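Local coordinates for gifsy-2 prophage ATP-binding sugar transporter-like protein (PDB 2PP6), which is a prophage-encoded protein of unproven function that may bind ATP and take part in sugar transport, at residues M25-N30 against V70-S75; D33-E38 against V57-V62; T78-R83 against Q90-E95. One frame throughout, in Å; residues are numbered along the deposited sequence.

Contact 1 (M25-N30 against V70-S75); sequences MKVNIN and VVLRGS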
HETATM    1  N   MSE A  25       4.163   9.422  20.553  1.00 32.08           N
HETATM    2  CA  MSE A  25       4.289  10.205  21.776  1.00 32.97           C
HETATM    3  C   MSE A  25       5.706  10.736  21.805  1.00 34.05           C
HETATM    4  O   MSE A  25       6.612  10.118  21.238  1.00 34.11           O
HETATM    5  CB  MSE A  25       4.127   9.352  23.014  1.00 44.06           C
HETATM    6  CG  MSE A  25       2.751   8.864  23.282  1.00 54.02           C
HETATM    7 SE   MSE A  25       2.812   8.038  25.008  0.75 61.99          SE
HETATM    8  CE  MSE A  25       3.968   6.557  24.578  1.00 57.83           C
ATOM      9  N   LYS A  26       5.898  11.870  22.472  1.00 31.75           N
ATOM     10  CA  LYS A  26       7.219  12.473  22.599  1.00 28.05           C
ATOM     11  C   LYS A  26       7.769  11.911  23.896  1.00 25.10           C
ATOM     12  O   LYS A  26       7.144  11.998  24.955  1.00 24.54           O
ATOM     13  CB  LYS A  26       7.094  13.989  22.647  1.00 32.85           C
ATOM     14  CG  LYS A  26       8.355  14.732  23.030  1.00 38.84           C
ATOM     15  CD  LYS A  26       9.339  14.794  21.902  1.00 47.03           C
ATOM     16  CE  LYS A  26       9.715  16.238  21.643  1.00 47.54           C
ATOM     17  NZ  LYS A  26      10.185  16.902  22.885  1.00 48.27           N
ATOM     18  N   VAL A  27       8.941  11.323  23.823  1.00 21.70           N
ATOM     19  CA  VAL A  27       9.470  10.670  24.997  1.00 22.66           C
ATOM     20  C   VAL A  27      10.979  10.819  25.083  1.00 25.81           C
ATOM     21  O   VAL A  27      11.649  10.979  24.066  1.00 28.04           O
ATOM     22  CB  VAL A  27       9.044   9.177  24.933  1.00 20.90           C
ATOM     23  CG1 VAL A  27      10.253   8.260  24.795  1.00 21.70           C
ATOM     24  CG2 VAL A  27       8.190   8.841  26.104  1.00 20.11           C
ATOM     25  N   ASN A  28      11.518  10.769  26.294  1.00 21.94           N
ATOM     26  CA  ASN A  28      12.950  10.911  26.459  1.00 21.36           C
ATOM     27  C   ASN A  28      13.575   9.578  26.829  1.00 21.39           C
ATOM     28  O   ASN A  28      13.191   8.970  27.828  1.00 22.77           O
ATOM     29  CB  ASN A  28      13.258  11.961  27.531  1.00 20.89           C
ATOM     30  CG  ASN A  28      14.731  12.329  27.582  1.00 21.26           C
ATOM     31  OD1 ASN A  28      15.572  11.540  28.031  1.00 21.54           O
ATOM     32  ND2 ASN A  28      15.056  13.536  27.112  1.00 18.57           N
ATOM     33  N   ILE A  29      14.525   9.129  26.007  1.00 20.92           N
ATOM     34  CA  ILE A  29      15.237   7.872  26.218  1.00 22.41           C
ATOM     35  C   ILE A  29      16.718   8.158  26.377  1.00 22.71           C
ATOM     36  O   ILE A  29      17.358   8.676  25.482  1.00 23.27           O
ATOM     37  CB  ILE A  29      15.059   6.912  25.041  1.00 20.84           C
ATOM     38  CG1 ILE A  29      13.592   6.456  24.963  1.00 21.33           C
ATOM     39  CG2 ILE A  29      16.006   5.737  25.193  1.00 18.43           C
ATOM     40  CD1 ILE A  29      13.316   5.383  23.910  1.00 16.75           C
ATOM     41  N   ASN A  30      17.255   7.806  27.533  1.00 30.83           N
ATOM     42  CA  ASN A  30      18.650   8.049  27.841  1.00 32.17           C
ATOM     43  C   ASN A  30      19.142   9.436  27.427  1.00 30.38           C
ATOM     44  O   ASN A  30      20.195   9.581  26.823  1.00 27.56           O
ATOM     45  CB  ASN A  30      19.535   6.982  27.218  1.00 39.14           C
ATOM     46  CG  ASN A  30      20.881   6.927  27.874  1.00 38.43           C
ATOM     47  OD1 ASN A  30      20.974   6.998  29.098  1.00 38.44           O
ATOM     48  ND2 ASN A  30      21.933   6.802  27.079  1.00 38.20           N
ATOM     49  N   VAL A  70      13.761   5.815  30.762  1.00 32.72           N
ATOM     50  CA  VAL A  70      12.862   6.379  29.781  1.00 24.98           C
ATOM     51  C   VAL A  70      11.815   7.213  30.474  1.00 22.98           C
ATOM     52  O   VAL A  70      11.078   6.688  31.296  1.00 25.17           O
ATOM     53  CB  VAL A  70      12.136   5.260  29.024  1.00 26.01           C
ATOM     54  CG1 VAL A  70      11.094   5.857  28.087  1.00 24.21           C
ATOM     55  CG2 VAL A  70      13.142   4.408  28.280  1.00 21.92           C
ATOM     56  N   VAL A  71      11.732   8.504  30.163  1.00 25.95           N
ATOM     57  CA  VAL A  71      10.695   9.316  30.784  1.00 22.86           C
ATOM     58  C   VAL A  71       9.501   9.326  29.853  1.00 25.37           C
ATOM     59  O   VAL A  71       9.573   9.836  28.735  1.00 23.87           O
ATOM     60  CB  VAL A  71      11.129  10.759  31.012  1.00 12.85           C
ATOM     61  CG1 VAL A  71       9.978  11.530  31.641  1.00  6.85           C
ATOM     62  CG2 VAL A  71      12.364  10.798  31.898  1.00 10.01           C
ATOM     63  N   LEU A  72       8.395   8.765  30.314  1.00 28.07           N
ATOM     64  CA  LEU A  72       7.197   8.687  29.494  1.00 31.31           C
ATOM     65  C   LEU A  72       5.983   9.149  30.271  1.00 31.56           C
ATOM     66  O   LEU A  72       5.691   8.644  31.348  1.00 35.49           O
ATOM     67  CB  LEU A  72       7.016   7.243  29.005  1.00 29.85           C
ATOM     68  CG  LEU A  72       5.643   6.761  28.550  1.00 29.82           C
ATOM     69  CD1 LEU A  72       5.048   7.735  27.562  1.00 36.67           C
ATOM     70  CD2 LEU A  72       5.789   5.401  27.917  1.00 31.23           C
ATOM     71  N   ARG A  73       5.280  10.120  29.713  1.00 25.42           N
ATOM     72  CA  ARG A  73       4.106  10.673  30.353  1.00 28.12           C
ATOM     73  C   ARG A  73       4.339  11.140  31.794  1.00 29.18           C
ATOM     74  O   ARG A  73       3.451  11.077  32.636  1.00 31.82           O
ATOM     75  CB  ARG A  73       2.965   9.672  30.270  1.00 43.97           C
ATOM     76  CG  ARG A  73       2.075   9.976  29.100  1.00 51.30           C
ATOM     77  CD  ARG A  73       1.103   8.870  28.787  1.00 56.72           C
ATOM     78  NE  ARG A  73       0.193   9.306  27.732  1.00 61.61           N
ATOM     79  CZ  ARG A  73      -0.649   8.505  27.091  1.00 64.35           C
ATOM     80  NH1 ARG A  73      -0.691   7.215  27.400  1.00 64.65           N
ATOM     81  NH2 ARG A  73      -1.448   8.996  26.149  1.00 64.21           N
ATOM     82  N   GLY A  74       5.543  11.624  32.067  1.00 45.66           N
ATOM     83  CA  GLY A  74       5.847  12.122  33.389  1.00 45.93           C
ATOM     84  C   GLY A  74       6.428  11.105  34.338  1.00 46.90           C
ATOM     85  O   GLY A  74       6.841  11.461  35.436  1.00 49.73           O
ATOM     86  N   SER A  75       6.476   9.841  33.933  1.00 36.00           N
ATOM     87  CA  SER A  75       7.012   8.805  34.813  1.00 35.12           C
ATOM     88  C   SER A  75       8.299   8.220  34.271  1.00 35.55           C
ATOM     89  O   SER A  75       8.535   8.228  33.063  1.00 35.29           O
ATOM     90  CB  SER A  75       5.981   7.697  35.004  1.00 27.68           C
ATOM     91  OG  SER A  75       4.668   8.233  34.966  1.00 24.42           O
TER
HETATM   92  O   HOH W   1       5.344  11.447  26.902  1.00 35.05           O
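The guanidinium of Arg73 has the selenium of Met25 (a selenomethionine) over one face, 3.9 Å above the plane and offset toward the rim, while its NH1 makes a salt bridge with Glu38. Here strand 25-29, the first across a six-stranded antiparallel sheet, meets the last, strand 69-72, and the seam closes the barrel. The Met25 chain bends at its last torsion (chi3 -66°), turning CE toward Leu72, whose CD1 it meets at 3.4 Å; the two side chains cross at about a right angle. Further along, Val27 CG2 rests on Leu72 CB. Ile29 and Val70, a non-hydrogen-bonded pair, lie side by side and point the same way, CG1 of Ile29 being 3.9 Å from CG2 of Val70. The neighbouring pair is hydrogen-bonded: Val71 N gives to Asn28 O at 2.8 Å and Asn28 N to Val71 O at 3.3 Å. Asn28 and Val71 share the face opposite Ile29 and Val70, and there Asn28 ND2 bonds to Asp33. A type I' turn from Leu72 to Ser75 carries the chain away from the seam, and a water takes over the link, donating to Lys26 O at 2.7 Å and accepting from Arg73 N at 3.1 Å.

Contact 2 (D33-E38 against V57-V62); sequences DCIVVE and VFSGNV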
ATOM      1  N   ASP A  33      15.378  12.993  23.154  1.00 29.76           N
ATOM      2  CA  ASP A  33      13.950  13.037  22.903  1.00 32.26           C
ATOM      3  C   ASP A  33      13.642  12.314  21.600  1.00 31.23           C
ATOM      4  O   ASP A  33      14.400  12.407  20.643  1.00 31.75           O
ATOM      5  CB  ASP A  33      13.480  14.480  22.846  1.00 42.87           C
ATOM      6  CG  ASP A  33      13.654  15.188  24.173  1.00 48.21           C
ATOM      7  OD1 ASP A  33      13.325  14.575  25.223  1.00 45.62           O
ATOM      8  OD2 ASP A  33      14.111  16.355  24.166  1.00 54.22           O
ATOM      9  N   CYS A  34      12.543  11.574  21.572  1.00 28.17           N
ATOM     10  CA  CYS A  34      12.163  10.824  20.378  1.00 26.30           C
ATOM     11  C   CYS A  34      10.695  10.390  20.385  1.00 24.52           C
ATOM     12  O   CYS A  34      10.003  10.525  21.389  1.00 24.60           O
ATOM     13  CB  CYS A  34      13.053   9.593  20.244  1.00 29.59           C
ATOM     14  SG  CYS A  34      12.982   8.528  21.677  1.00 28.82           S
ATOM     15  N   ILE A  35      10.228   9.858  19.263  1.00 13.83           N
ATOM     16  CA  ILE A  35       8.835   9.452  19.165  1.00 14.18           C
ATOM     17  C   ILE A  35       8.634   7.955  19.333  1.00 15.64           C
ATOM     18  O   ILE A  35       9.338   7.113  18.758  1.00 13.55           O
ATOM     19  CB  ILE A  35       8.181   9.941  17.819  1.00 11.31           C
ATOM     20  CG1 ILE A  35       7.729  11.397  17.945  1.00  6.54           C
ATOM     21  CG2 ILE A  35       6.916   9.136  17.510  1.00  4.96           C
ATOM     22  CD1 ILE A  35       8.762  12.346  18.409  1.00  9.87           C
ATOM     23  N   VAL A  36       7.633   7.619  20.118  1.00 14.06           N
ATOM     24  CA  VAL A  36       7.388   6.226  20.377  1.00 13.67           C
ATOM     25  C   VAL A  36       5.889   5.976  20.235  1.00 14.55           C
ATOM     26  O   VAL A  36       5.089   6.897  20.353  1.00 15.10           O
ATOM     27  CB  VAL A  36       7.933   5.919  21.806  1.00 25.80           C
ATOM     28  CG1 VAL A  36       6.797   5.676  22.782  1.00 19.06           C
ATOM     29  CG2 VAL A  36       8.932   4.784  21.742  1.00 26.22           C
ATOM     30  N   VAL A  37       5.492   4.751  19.942  1.00 20.98           N
ATOM     31  CA  VAL A  37       4.065   4.478  19.834  1.00 21.29           C
ATOM     32  C   VAL A  37       3.739   3.281  20.714  1.00 26.17           C
ATOM     33  O   VAL A  37       4.421   2.253  20.648  1.00 23.76           O
ATOM     34  CB  VAL A  37       3.639   4.204  18.364  1.00 14.34           C
ATOM     35  CG1 VAL A  37       2.189   3.764  18.310  1.00  8.85           C
ATOM     36  CG2 VAL A  37       3.821   5.476  17.524  1.00 15.09           C
ATOM     37  N   GLU A  38       2.718   3.432  21.557  1.00 21.91           N
ATOM     38  CA  GLU A  38       2.298   2.361  22.450  1.00 25.63           C
ATOM     39  C   GLU A  38       1.891   1.136  21.645  1.00 27.55           C
ATOM     40  O   GLU A  38       1.241   1.254  20.603  1.00 22.47           O
ATOM     41  CB  GLU A  38       1.150   2.832  23.336  1.00 39.94           C
ATOM     42  CG  GLU A  38       1.565   4.000  24.210  1.00 56.54           C
ATOM     43  CD  GLU A  38       0.920   3.985  25.591  1.00 64.38           C
ATOM     44  OE1 GLU A  38       1.062   2.966  26.314  1.00 68.35           O
ATOM     45  OE2 GLU A  38       0.281   4.997  25.958  1.00 65.68           O
ATOM     46  N   VAL A  57       9.916   2.163  19.065  1.00 17.81           N
ATOM     47  CA  VAL A  57      10.571   3.425  18.755  1.00 18.78           C
ATOM     48  C   VAL A  57      10.603   3.777  17.277  1.00 19.07           C
ATOM     49  O   VAL A  57      11.199   3.063  16.475  1.00 24.17           O
ATOM     50  CB  VAL A  57      12.016   3.396  19.297  1.00 14.69           C
ATOM     51  CG1 VAL A  57      12.693   4.747  19.092  1.00  9.95           C
ATOM     52  CG2 VAL A  57      11.989   3.036  20.763  1.00  8.04           C
ATOM     53  N   PHE A  58       9.996   4.898  16.915  1.00 22.45           N
ATOM     54  CA  PHE A  58       9.971   5.298  15.514  1.00 21.41           C
ATOM     55  C   PHE A  58      11.083   6.235  15.057  1.00 22.96           C
ATOM     56  O   PHE A  58      11.534   6.143  13.923  1.00 27.72           O
ATOM     57  CB  PHE A  58       8.614   5.896  15.169  1.00 15.78           C
ATOM     58  CG  PHE A  58       7.544   4.862  14.931  1.00 16.52           C
ATOM     59  CD1 PHE A  58       6.965   4.723  13.684  1.00 13.39           C
ATOM     60  CD2 PHE A  58       7.127   4.017  15.959  1.00 18.28           C
ATOM     61  CE1 PHE A  58       5.983   3.753  13.459  1.00 18.67           C
ATOM     62  CE2 PHE A  58       6.145   3.051  15.744  1.00 19.26           C
ATOM     63  CZ  PHE A  58       5.573   2.915  14.496  1.00 19.17           C
ATOM     64  N   SER A  59      11.542   7.122  15.928  1.00 19.36           N
ATOM     65  CA  SER A  59      12.603   8.050  15.559  1.00 20.83           C
ATOM     66  C   SER A  59      13.863   7.270  15.195  1.00 22.29           C
ATOM     67  O   SER A  59      14.137   6.215  15.780  1.00 23.43           O
ATOM     68  CB  SER A  59      12.886   8.989  16.727  1.00 23.96           C
ATOM     69  OG  SER A  59      11.705   9.669  17.107  1.00 29.22           O
ATOM     70  N   GLY A  60      14.634   7.774  14.230  1.00 17.28           N
ATOM     71  CA  GLY A  60      15.848   7.073  13.833  1.00 18.46           C
ATOM     72  C   GLY A  60      17.088   7.656  14.476  1.00 21.21           C
ATOM     73  O   GLY A  60      18.199   7.272  14.136  1.00 15.62           O
ATOM     74  N   ASN A  61      16.907   8.575  15.421  1.00 22.61           N
ATOM     75  CA  ASN A  61      18.049   9.220  16.043  1.00 23.65           C
ATOM     76  C   ASN A  61      18.440   8.686  17.414  1.00 22.01           C
ATOM     77  O   ASN A  61      19.255   9.293  18.098  1.00 14.86           O
ATOM     78  CB  ASN A  61      17.824  10.738  16.108  1.00 25.14           C
ATOM     79  CG  ASN A  61      16.719  11.133  17.072  1.00 39.27           C
ATOM     80  OD1 ASN A  61      15.649  10.535  17.072  1.00 49.68           O
ATOM     81  ND2 ASN A  61      16.966  12.161  17.877  1.00 45.22           N
ATOM     82  N   VAL A  62      17.870   7.545  17.801  1.00 22.50           N
ATOM     83  CA  VAL A  62      18.188   6.913  19.083  1.00 22.72           C
ATOM     84  C   VAL A  62      18.441   5.428  18.912  1.00 23.87           C
ATOM     85  O   VAL A  62      17.958   4.803  17.962  1.00 24.81           O
ATOM     86  CB  VAL A  62      17.041   7.053  20.140  1.00 20.92           C
ATOM     87  CG1 VAL A  62      16.835   8.502  20.508  1.00 24.65           C
ATOM     88  CG2 VAL A  62      15.760   6.476  19.595  1.00 15.54           C
TER
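Phe58, Cys34 and Ile35 lose most surface where strand 32-38 of the antiparallel barrel lies against the end of strand 53-57 and the loop that follows it. The Phe58 ring is met obliquely by Val37, whose CG2 makes an off-centre CH-pi contact, 4.2 Å from the ring centroid and 29° off the normal; the nearest ring atom is CE2. The Phe58 side chain also touches Asp16, Ile19 and Ala20 of helix 2-23, and its ring makes a cation-pi contact with Lys88. Phe58 thus joins the long N-terminal helix to the barrel wall.

Ile35 provides the polar part through its backbone. Phe58 N donates to Ile35 O at 3.0 Å, tilted somewhat from the carbonyl plane. At the next residue, where the chain has left the strand, a side-chain hydroxyl takes the place that a backbone carbonyl of the partner strand would hold in a regular ladder: Ile35 N points at Ser59 OG, 2.6 Å away, in a nearly straight bond (173°).

Val36 and Val57 form the one bridged pair, non-hydrogen-bonded, with CG2 of each 3.7 Å from CG2 of the other. Cys34 points toward the loop. Its CB lies against Ser59, 3.4 Å from OG, while its backbone bonds to Val27 in strand 25-29. A chi1 of 57° sets the Cys34 sulfur between its own backbone N and carbonyl carbon, where Val62 meets it with both methyls: Cys34 SG is 4.0 Å from Val62 CG1 and 4.0 Å from Val62 CG2.

Contact 3 (T78-R83 against Q90-E95); sequences TVTRIR and QLTLEE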
ATOM      1  N   THR A  78      12.443   1.839  33.023  1.00 29.01           N
ATOM      2  CA  THR A  78      13.720   1.242  32.703  1.00 28.60           C
ATOM      3  C   THR A  78      13.452   0.198  31.625  1.00 28.92           C
ATOM      4  O   THR A  78      12.517  -0.599  31.723  1.00 28.75           O
ATOM      5  CB  THR A  78      14.362   0.595  33.954  1.00 26.06           C
ATOM      6  OG1 THR A  78      14.637   1.620  34.916  1.00 31.58           O
ATOM      7  CG2 THR A  78      15.667  -0.107  33.607  1.00 31.51           C
ATOM      8  N   VAL A  79      14.247   0.249  30.569  1.00 27.40           N
ATOM      9  CA  VAL A  79      14.111  -0.689  29.479  1.00 27.25           C
ATOM     10  C   VAL A  79      14.680  -2.012  29.963  1.00 29.94           C
ATOM     11  O   VAL A  79      15.900  -2.170  30.077  1.00 27.53           O
ATOM     12  CB  VAL A  79      14.897  -0.214  28.239  1.00 30.51           C
ATOM     13  CG1 VAL A  79      14.945  -1.327  27.195  1.00 26.45           C
ATOM     14  CG2 VAL A  79      14.250   1.025  27.665  1.00 23.30           C
ATOM     15  N   THR A  80      13.787  -2.955  30.248  1.00 38.36           N
ATOM     16  CA  THR A  80      14.191  -4.270  30.725  1.00 43.01           C
ATOM     17  C   THR A  80      14.527  -5.235  29.592  1.00 44.45           C
ATOM     18  O   THR A  80      15.354  -6.118  29.773  1.00 44.19           O
ATOM     19  CB  THR A  80      13.106  -4.889  31.614  1.00 53.72           C
ATOM     20  OG1 THR A  80      11.944  -5.187  30.828  1.00 61.31           O
ATOM     21  CG2 THR A  80      12.731  -3.917  32.711  1.00 57.31           C
ATOM     22  N   ARG A  81      13.890  -5.081  28.435  1.00 34.70           N
ATOM     23  CA  ARG A  81      14.197  -5.945  27.298  1.00 33.79           C
ATOM     24  C   ARG A  81      13.894  -5.266  25.970  1.00 29.52           C
ATOM     25  O   ARG A  81      13.091  -4.346  25.901  1.00 24.91           O
ATOM     26  CB  ARG A  81      13.451  -7.280  27.397  1.00 67.60           C
ATOM     27  CG  ARG A  81      12.022  -7.260  26.931  1.00 85.11           C
ATOM     28  CD  ARG A  81      11.349  -8.613  27.161  1.00 95.05           C
ATOM     29  NE  ARG A  81      11.103  -8.893  28.577  1.00101.59           N
ATOM     30  CZ  ARG A  81      12.005  -9.382  29.425  1.00102.92           C
ATOM     31  NH1 ARG A  81      13.236  -9.660  29.012  1.00103.38           N
ATOM     32  NH2 ARG A  81      11.677  -9.587  30.695  1.00101.36           N
ATOM     33  N   ILE A  82      14.530  -5.741  24.909  1.00 30.53           N
ATOM     34  CA  ILE A  82      14.368  -5.134  23.597  1.00 28.05           C
ATOM     35  C   ILE A  82      14.127  -6.126  22.462  1.00 27.23           C
ATOM     36  O   ILE A  82      14.988  -6.936  22.142  1.00 29.49           O
ATOM     37  CB  ILE A  82      15.630  -4.283  23.271  1.00 23.74           C
ATOM     38  CG1 ILE A  82      15.608  -2.986  24.095  1.00 21.48           C
ATOM     39  CG2 ILE A  82      15.743  -4.032  21.783  1.00 14.86           C
ATOM     40  CD1 ILE A  82      16.840  -2.103  23.907  1.00 16.25           C
ATOM     41  N   ARG A  83      12.961  -6.061  21.843  1.00 23.11           N
ATOM     42  CA  ARG A  83      12.664  -6.954  20.726  1.00 26.10           C
ATOM     43  C   ARG A  83      12.654  -6.190  19.407  1.00 28.60           C
ATOM     44  O   ARG A  83      13.095  -5.050  19.322  1.00 24.89           O
ATOM     45  CB  ARG A  83      11.316  -7.622  20.933  1.00 41.76           C
ATOM     46  CG  ARG A  83      11.345  -8.597  22.051  1.00 52.71           C
ATOM     47  CD  ARG A  83      10.029  -8.646  22.766  1.00 59.97           C
ATOM     48  NE  ARG A  83      10.150  -9.475  23.957  1.00 66.77           N
ATOM     49  CZ  ARG A  83       9.210  -9.586  24.887  1.00 69.07           C
ATOM     50  NH1 ARG A  83       8.070  -8.911  24.761  1.00 69.55           N
ATOM     51  NH2 ARG A  83       9.411 -10.380  25.935  1.00 69.02           N
ATOM     52  N   GLN A  90      11.410  -2.591  20.000  1.00 29.54           N
ATOM     53  CA  GLN A  90      10.207  -2.680  20.793  1.00 28.16           C
ATOM     54  C   GLN A  90      10.725  -2.811  22.216  1.00 27.19           C
ATOM     55  O   GLN A  90      11.319  -3.828  22.557  1.00 24.53           O
ATOM     56  CB  GLN A  90       9.382  -3.895  20.440  1.00 25.04           C
ATOM     57  CG  GLN A  90       8.345  -4.112  21.490  1.00 32.79           C
ATOM     58  CD  GLN A  90       7.385  -5.181  21.128  1.00 34.86           C
ATOM     59  OE1 GLN A  90       6.535  -4.992  20.268  1.00 36.69           O
ATOM     60  NE2 GLN A  90       7.511  -6.331  21.777  1.00 43.31           N
ATOM     61  N   LEU A  91      10.500  -1.784  23.033  1.00 16.47           N
ATOM     62  CA  LEU A  91      10.992  -1.769  24.401  1.00 15.27           C
ATOM     63  C   LEU A  91       9.997  -2.180  25.491  1.00 16.97           C
ATOM     64  O   LEU A  91       8.818  -1.801  25.473  1.00 14.81           O
ATOM     65  CB  LEU A  91      11.522  -0.373  24.730  1.00 18.26           C
ATOM     66  CG  LEU A  91      12.308   0.365  23.640  1.00 17.84           C
ATOM     67  CD1 LEU A  91      12.811   1.707  24.194  1.00 14.70           C
ATOM     68  CD2 LEU A  91      13.471  -0.484  23.158  1.00 16.61           C
ATOM     69  N   THR A  92      10.486  -2.966  26.443  1.00 25.17           N
ATOM     70  CA  THR A  92       9.668  -3.377  27.572  1.00 29.56           C
ATOM     71  C   THR A  92      10.167  -2.483  28.691  1.00 29.55           C
ATOM     72  O   THR A  92      11.348  -2.522  29.048  1.00 28.87           O
ATOM     73  CB  THR A  92       9.879  -4.850  27.951  1.00 32.61           C
ATOM     74  OG1 THR A  92       9.352  -5.687  26.914  1.00 30.28           O
ATOM     75  CG2 THR A  92       9.170  -5.162  29.263  1.00 28.08           C
ATOM     76  N   LEU A  93       9.258  -1.672  29.224  1.00 36.92           N
ATOM     77  CA  LEU A  93       9.588  -0.711  30.265  1.00 39.96           C
ATOM     78  C   LEU A  93       8.974  -1.029  31.616  1.00 47.84           C
ATOM     79  O   LEU A  93       7.799  -1.398  31.705  1.00 42.70           O
ATOM     80  CB  LEU A  93       9.096   0.668  29.849  1.00 24.54           C
ATOM     81  CG  LEU A  93       9.234   1.074  28.395  1.00 14.37           C
ATOM     82  CD1 LEU A  93       8.510   2.386  28.157  1.00 14.23           C
ATOM     83  CD2 LEU A  93      10.696   1.207  28.063  1.00 14.88           C
ATOM     84  N   GLU A  94       9.772  -0.846  32.665  1.00 53.98           N
ATOM     85  CA  GLU A  94       9.315  -1.070  34.032  1.00 59.55           C
ATOM     86  C   GLU A  94       9.421   0.224  34.844  1.00 58.62           C
ATOM     87  O   GLU A  94      10.381   0.983  34.688  1.00 50.86           O
ATOM     88  CB  GLU A  94      10.143  -2.175  34.697  1.00 95.26           C
ATOM     89  CG  GLU A  94       9.981  -3.542  34.041  1.00122.83           C
ATOM     90  CD  GLU A  94       8.540  -4.039  34.029  1.00134.26           C
ATOM     91  OE1 GLU A  94       8.269  -5.065  33.365  1.00139.23           O
ATOM     92  OE2 GLU A  94       7.680  -3.412  34.683  1.00139.70           O
ATOM     93  N   GLU A  95       8.421   0.472  35.692  1.00 42.08           N
ATOM     94  CA  GLU A  95       8.383   1.661  36.549  1.00 39.54           C
ATOM     95  C   GLU A  95       9.630   1.710  37.446  1.00 40.50           C
ATOM     96  O   GLU A  95      10.311   0.704  37.641  1.00 36.31           O
ATOM     97  CB  GLU A  95       7.138   1.629  37.434  1.00 66.57           C
ATOM     98  CG  GLU A  95       5.885   1.131  36.735  1.00 72.22           C
ATOM     99  CD  GLU A  95       4.901   2.240  36.411  1.00 76.58           C
ATOM    100  OE1 GLU A  95       3.842   1.926  35.825  1.00 78.39           O
ATOM    101  OE2 GLU A  95       5.177   3.418  36.740  1.00 77.73           O
TER
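Leu91 holds the apolar centre with both methyls: CD2 lies 3.4 Å from Ile82 CG1, and CD1 reaches Val79 CG2 at 3.8 Å. The same Val79 methyl touches Leu93 CD2 at 3.6 Å. This row lines the interior face of the beta hairpin 75-85/88-95, part of the barrel wall, and continues onto Val70 and Val57. Between the non-hydrogen-bonded pairs Val79-Leu93 and Ile82-Leu91 one strand spends two residues, Thr80 and Arg81, against the single Thr92 of the other. The result is a beta bulge, with Thr80 N donating to Thr92 O and Thr92 N to Arg81 O.

At the bulge the contact turns polar. With chi1 at 67°, OG1 of Thr80 sits between its backbone N and carbonyl carbon, from where it makes a long bond to Thr92 O at 3.3 Å, well above the carbonyl plane; the position of this side chain is uncertain. On the face opposite the apolar row, Thr92 OG1, weakly bonded to Asn54, lies over the Arg83 guanidinium, offset toward the rim, a doubtful placement because Arg83 is modelled too close to Arg81. At the far end of the hairpin, Thr78 OG1 bonds to Asn96. Arg83 and Gln90 form a hydrogen-bonded pair: Arg83 N gives to Gln90 O at 2.9 Å, and Gln90 N returns a 3.1 Å bond to Arg83 O from above the carbonyl plane.

After helix 2-23 the chain enters strand 25-29, which pairs with strand 69-72, forty residues on, to complete contact 1 and join the two ends of the sheet. Within that long loop strand 32-38 pairs back on 25-29, and the shorter loop of contact 2, containing the unmodelled residues 44-51, opens and closes; Phe58 and Val37 of contact 2 also touch helix 2-23. Contact 3 follows in series, as a hairpin after contact 1 has closed. No two loops cross. Strands 25-29 and 32-38 join contacts 1 and 2 by a probable hydrogen bond from Met25 N to Val36 O; inside, Val70 meets Val79, Ile29 meets Leu91 and Val57 meets Leu91, bringing all three contacts to one apolar interior.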